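PDB 6XSX: ZmpA Glycopeptidase from Clostridium perfringens, which probably hydrolyses peptide bonds of glycosylated proteins through its metal-dependent M60 peptidase module, the part of the longer protein contained in this chain. Local coordinates for residues D180-D184 with K185-N189; G278-H281 with E282-H285. All coordinates share one frame; numbering follows the deposited sequence.

Contact 1 of 2, residues D180-D184 with K185-N189; sequences DVFSD and KTLVN
A tight beta hairpin inside the mixed sheet of the M60 peptidase module folds strand 186-189 back on strand 180-182, with Val181 and Val188 as its hydrogen-bonded antiparallel pair. Val181 N reaches Val188 O at 2.9 Å, and Val188 N returns the bond to Val181 O at the same length. Their side chains lie on the face covered by helix 206-224. On the other face, Phe182 and Leu187 run alongside each other, and methyl CD1 of Leu187 sits over the Phe182 ring, 4.1 Å from its centroid, in a CH-pi contact. Next to it Asn189 ND2 donates to the syn lone pair of Asp180 OD1 over 2.8 Å; the acceptor stays near the amide plane although the carboxylate is turned 54° from it. Asp180 OD2 is taken by the hydroxyls of Tyr145 and Tyr121, which fixes the rotation of the carboxylate. At the turn Ser183 N bonds to Thr186 O at 2.9 Å, and Arg239 NH1 hydrogen-bonds both Ser183 O and Thr186 O. Ser183 OG, swung between its own N and carbonyl carbon (chi1 68°), takes a weak bond from Thr186 N, is hydrogen-bonded to Asp214 OD1 and lies 2.7 Å from Thr186 OG1. A water bridges the strands, donating to Val181 O at 3.1 Å and hydrogen-bonded to Thr186 OG1 at 3.0 Å.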
# COMPACT_ATOMS: atom_id res chain seq x y z
N ASP A 180 -19.42 -4.89 9.85
CA ASP A 180 -18.32 -3.93 9.88
C ASP A 180 -17.36 -4.26 11.02
O ASP A 180 -17.80 -4.57 12.12
CB ASP A 180 -18.80 -2.49 10.06
CG ASP A 180 -19.35 -1.83 8.80
OD1 ASP A 180 -19.04 -2.32 7.70
OD2 ASP A 180 -20.07 -0.82 8.92
N VAL A 181 -16.05 -4.14 10.75
CA VAL A 181 -15.04 -4.12 11.79
C VAL A 181 -14.41 -2.73 11.84
O VAL A 181 -13.78 -2.30 10.86
CB VAL A 181 -13.93 -5.17 11.56
CG1 VAL A 181 -12.96 -5.22 12.74
CG2 VAL A 181 -14.50 -6.55 11.26
N PHE A 182 -14.56 -2.06 12.99
CA PHE A 182 -13.88 -0.81 13.29
C PHE A 182 -12.67 -1.07 14.17
O PHE A 182 -12.81 -1.60 15.27
CB PHE A 182 -14.81 0.16 14.03
CG PHE A 182 -16.08 0.48 13.28
CD1 PHE A 182 -16.18 1.64 12.54
CD2 PHE A 182 -17.16 -0.40 13.31
CE1 PHE A 182 -17.35 1.92 11.84
CE2 PHE A 182 -18.32 -0.11 12.61
CZ PHE A 182 -18.42 1.05 11.88
N SER A 183 -11.49 -0.70 13.66
CA SER A 183 -10.27 -0.74 14.44
C SER A 183 -9.99 0.67 14.95
O SER A 183 -10.87 1.53 14.86
CB SER A 183 -9.13 -1.29 13.61
OG SER A 183 -8.78 -0.39 12.57
N ASP A 184 -8.78 0.93 15.46
CA ASP A 184 -8.45 2.29 15.85
C ASP A 184 -8.45 3.19 14.61
O ASP A 184 -8.93 4.32 14.66
CB ASP A 184 -7.15 2.39 16.66
CG ASP A 184 -7.25 1.73 18.03
OD1 ASP A 184 -8.38 1.65 18.57
OD2 ASP A 184 -6.21 1.30 18.54
N LYS A 185 -7.93 2.65 13.49
CA LYS A 185 -7.59 3.50 12.36
C LYS A 185 -8.31 3.06 11.09
O LYS A 185 -8.14 3.70 10.06
CB LYS A 185 -6.07 3.52 12.12
CG LYS A 185 -5.22 4.10 13.25
CD LYS A 185 -5.49 5.56 13.60
CE LYS A 185 -5.11 6.53 12.50
NZ LYS A 185 -5.08 7.94 12.99
N THR A 186 -9.09 1.97 11.14
CA THR A 186 -9.65 1.45 9.90
C THR A 186 -11.09 0.99 10.06
O THR A 186 -11.60 0.81 11.18
CB THR A 186 -8.83 0.29 9.31
OG1 THR A 186 -9.27 -0.91 9.95
CG2 THR A 186 -7.33 0.46 9.44
N LEU A 187 -11.72 0.79 8.89
CA LEU A 187 -13.00 0.12 8.74
C LEU A 187 -12.86 -0.97 7.68
O LEU A 187 -12.28 -0.75 6.61
CB LEU A 187 -14.09 1.14 8.36
CG LEU A 187 -15.42 0.56 7.85
CD1 LEU A 187 -16.05 -0.38 8.87
CD2 LEU A 187 -16.40 1.66 7.46
N VAL A 188 -13.33 -2.17 8.02
CA VAL A 188 -13.48 -3.25 7.06
C VAL A 188 -14.98 -3.55 6.94
O VAL A 188 -15.61 -3.96 7.92
CB VAL A 188 -12.67 -4.50 7.48
CG1 VAL A 188 -12.99 -5.70 6.60
CG2 VAL A 188 -11.17 -4.23 7.49
N ASN A 189 -15.51 -3.37 5.73
CA ASN A 189 -16.93 -3.49 5.42
C ASN A 189 -17.13 -4.64 4.45
O ASN A 189 -16.63 -4.57 3.32
CB ASN A 189 -17.44 -2.17 4.83
CG ASN A 189 -18.83 -2.27 4.22
OD1 ASN A 189 -18.96 -2.46 3.01
ND2 ASN A 189 -19.85 -2.13 5.05
O HOH W 1 -10.85 -3.19 11.01

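Contact 2 of 2, residues G278-H281 with E282-H285; sequences GFMH and EMGH
With CG of His281 anti to the backbone N (chi1 169°) and CG of His285 anti to the carbonyl carbon (chi1 -82°), two imidazoles one turn apart on helix 277-286 swing toward a common point. Their NE2 atoms end 2.9 Å from each other, with the ring planes steeply inclined, at 78°. The Trp277 ring also meets the His281 ring. Between the two histidines in sequence, Glu282 bends at its second torsion, folding its carboxylate up beside both rings. OE2 lies at the edge of the His281 imidazole, 3.2 Å from His281 CD2 and in the plane of that ring, and OE1 takes a like place at the edge of the His285 ring. A water then donates to Glu282 OE2 at 2.6 Å and to Gly278 O, tying the carboxylate to the preceding turn. The helix backbone supplies its regular i to i+4 bonds, among them Gly284 N to Met280 O at 2.8 Å and His285 N to His281 O at 3.1 Å. Met280 and Met283 leave from another side of the helix and run alongside each other, Met280 CE 4.0 Å from Met283 SD, packed toward helices 206-224 and 301-309. His281, Glu282 and His285 fit the HExxH signature of zinc metallopeptidases. No metal is bound to them here, yet the converging NE2 atoms are consistent with a pair of zinc ligands, and Glu282 probably serves as the general base that activates water.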
# COMPACT_ATOMS: atom_id res chain seq x y z
N GLY A 278 -2.41 -7.12 -4.50
CA GLY A 278 -3.73 -6.56 -4.77
C GLY A 278 -4.16 -5.51 -3.73
O GLY A 278 -4.47 -4.38 -4.10
N PHE A 279 -4.16 -5.88 -2.44
CA PHE A 279 -4.64 -4.99 -1.40
C PHE A 279 -3.71 -3.80 -1.20
O PHE A 279 -4.17 -2.66 -1.11
CB PHE A 279 -4.87 -5.73 -0.08
CG PHE A 279 -6.21 -6.42 0.00
CD1 PHE A 279 -7.33 -5.74 0.46
CD2 PHE A 279 -6.36 -7.73 -0.43
CE1 PHE A 279 -8.57 -6.36 0.51
CE2 PHE A 279 -7.60 -8.35 -0.38
CZ PHE A 279 -8.70 -7.67 0.09
N MET A 280 -2.40 -4.06 -1.14
CA MET A 280 -1.45 -3.04 -0.74
C MET A 280 -1.20 -2.05 -1.88
O MET A 280 -0.89 -0.89 -1.64
CB MET A 280 -0.15 -3.66 -0.22
CG MET A 280 -0.38 -4.49 1.03
SD MET A 280 -1.31 -3.56 2.30
CE MET A 280 -0.09 -2.34 2.76
N HIS A 281 -1.39 -2.50 -3.12
CA HIS A 281 -1.30 -1.61 -4.26
C HIS A 281 -2.36 -0.51 -4.15
O HIS A 281 -2.07 0.65 -4.43
CB HIS A 281 -1.39 -2.40 -5.58
CG HIS A 281 -1.56 -1.56 -6.80
ND1 HIS A 281 -0.49 -1.08 -7.53
CD2 HIS A 281 -2.68 -1.11 -7.43
CE1 HIS A 281 -0.93 -0.37 -8.56
NE2 HIS A 281 -2.28 -0.38 -8.52
N GLU A 282 -3.57 -0.88 -3.71
CA GLU A 282 -4.64 0.08 -3.53
C GLU A 282 -4.34 1.03 -2.38
O GLU A 282 -4.61 2.22 -2.48
CB GLU A 282 -5.99 -0.60 -3.30
CG GLU A 282 -6.42 -1.48 -4.45
CD GLU A 282 -6.21 -0.90 -5.84
OE1 GLU A 282 -6.47 0.30 -6.01
OE2 GLU A 282 -5.77 -1.65 -6.74
N MET A 283 -3.80 0.51 -1.27
CA MET A 283 -3.48 1.39 -0.16
C MET A 283 -2.41 2.39 -0.62
O MET A 283 -2.47 3.57 -0.28
CB MET A 283 -3.00 0.61 1.07
CG MET A 283 -2.65 1.50 2.25
SD MET A 283 -2.55 0.59 3.82
CE MET A 283 -4.27 0.15 4.04
N GLY A 284 -1.46 1.89 -1.43
CA GLY A 284 -0.40 2.70 -2.02
C GLY A 284 -0.93 3.91 -2.79
O GLY A 284 -0.43 5.02 -2.63
N HIS A 285 -1.95 3.69 -3.64
CA HIS A 285 -2.57 4.76 -4.40
C HIS A 285 -3.11 5.82 -3.44
O HIS A 285 -3.09 7.00 -3.76
CB HIS A 285 -3.77 4.26 -5.21
CG HIS A 285 -3.46 3.61 -6.51
ND1 HIS A 285 -2.55 4.14 -7.41
CD2 HIS A 285 -3.97 2.50 -7.09
CE1 HIS A 285 -2.49 3.37 -8.48
NE2 HIS A 285 -3.37 2.35 -8.31
O HOH W 2 -4.98 -4.11 -6.64

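In the fold
The two contacts follow one another in series along the chain, neither enclosing nor crossing the other. Contact 1 closes the hairpin of strands 179-182 and 186-190, set in the mixed sheet between strands 143-149 and 240-244. The chain then runs through helices 192-202 and 206-224 and the last strands of that sheet before contact 2 forms within a single helix, 277-286. Their centres lie 17 Å apart and their nearest atoms about 6 Å, without touching. Helix 206-224 joins them: its Ile217 meets Thr186 of the hairpin and Met283 of the HExxH helix. Strand 254-256, at the edge of the sheet, borders Glu282 and His285 through Ala255, bringing the sheet up to the probable catalytic helix.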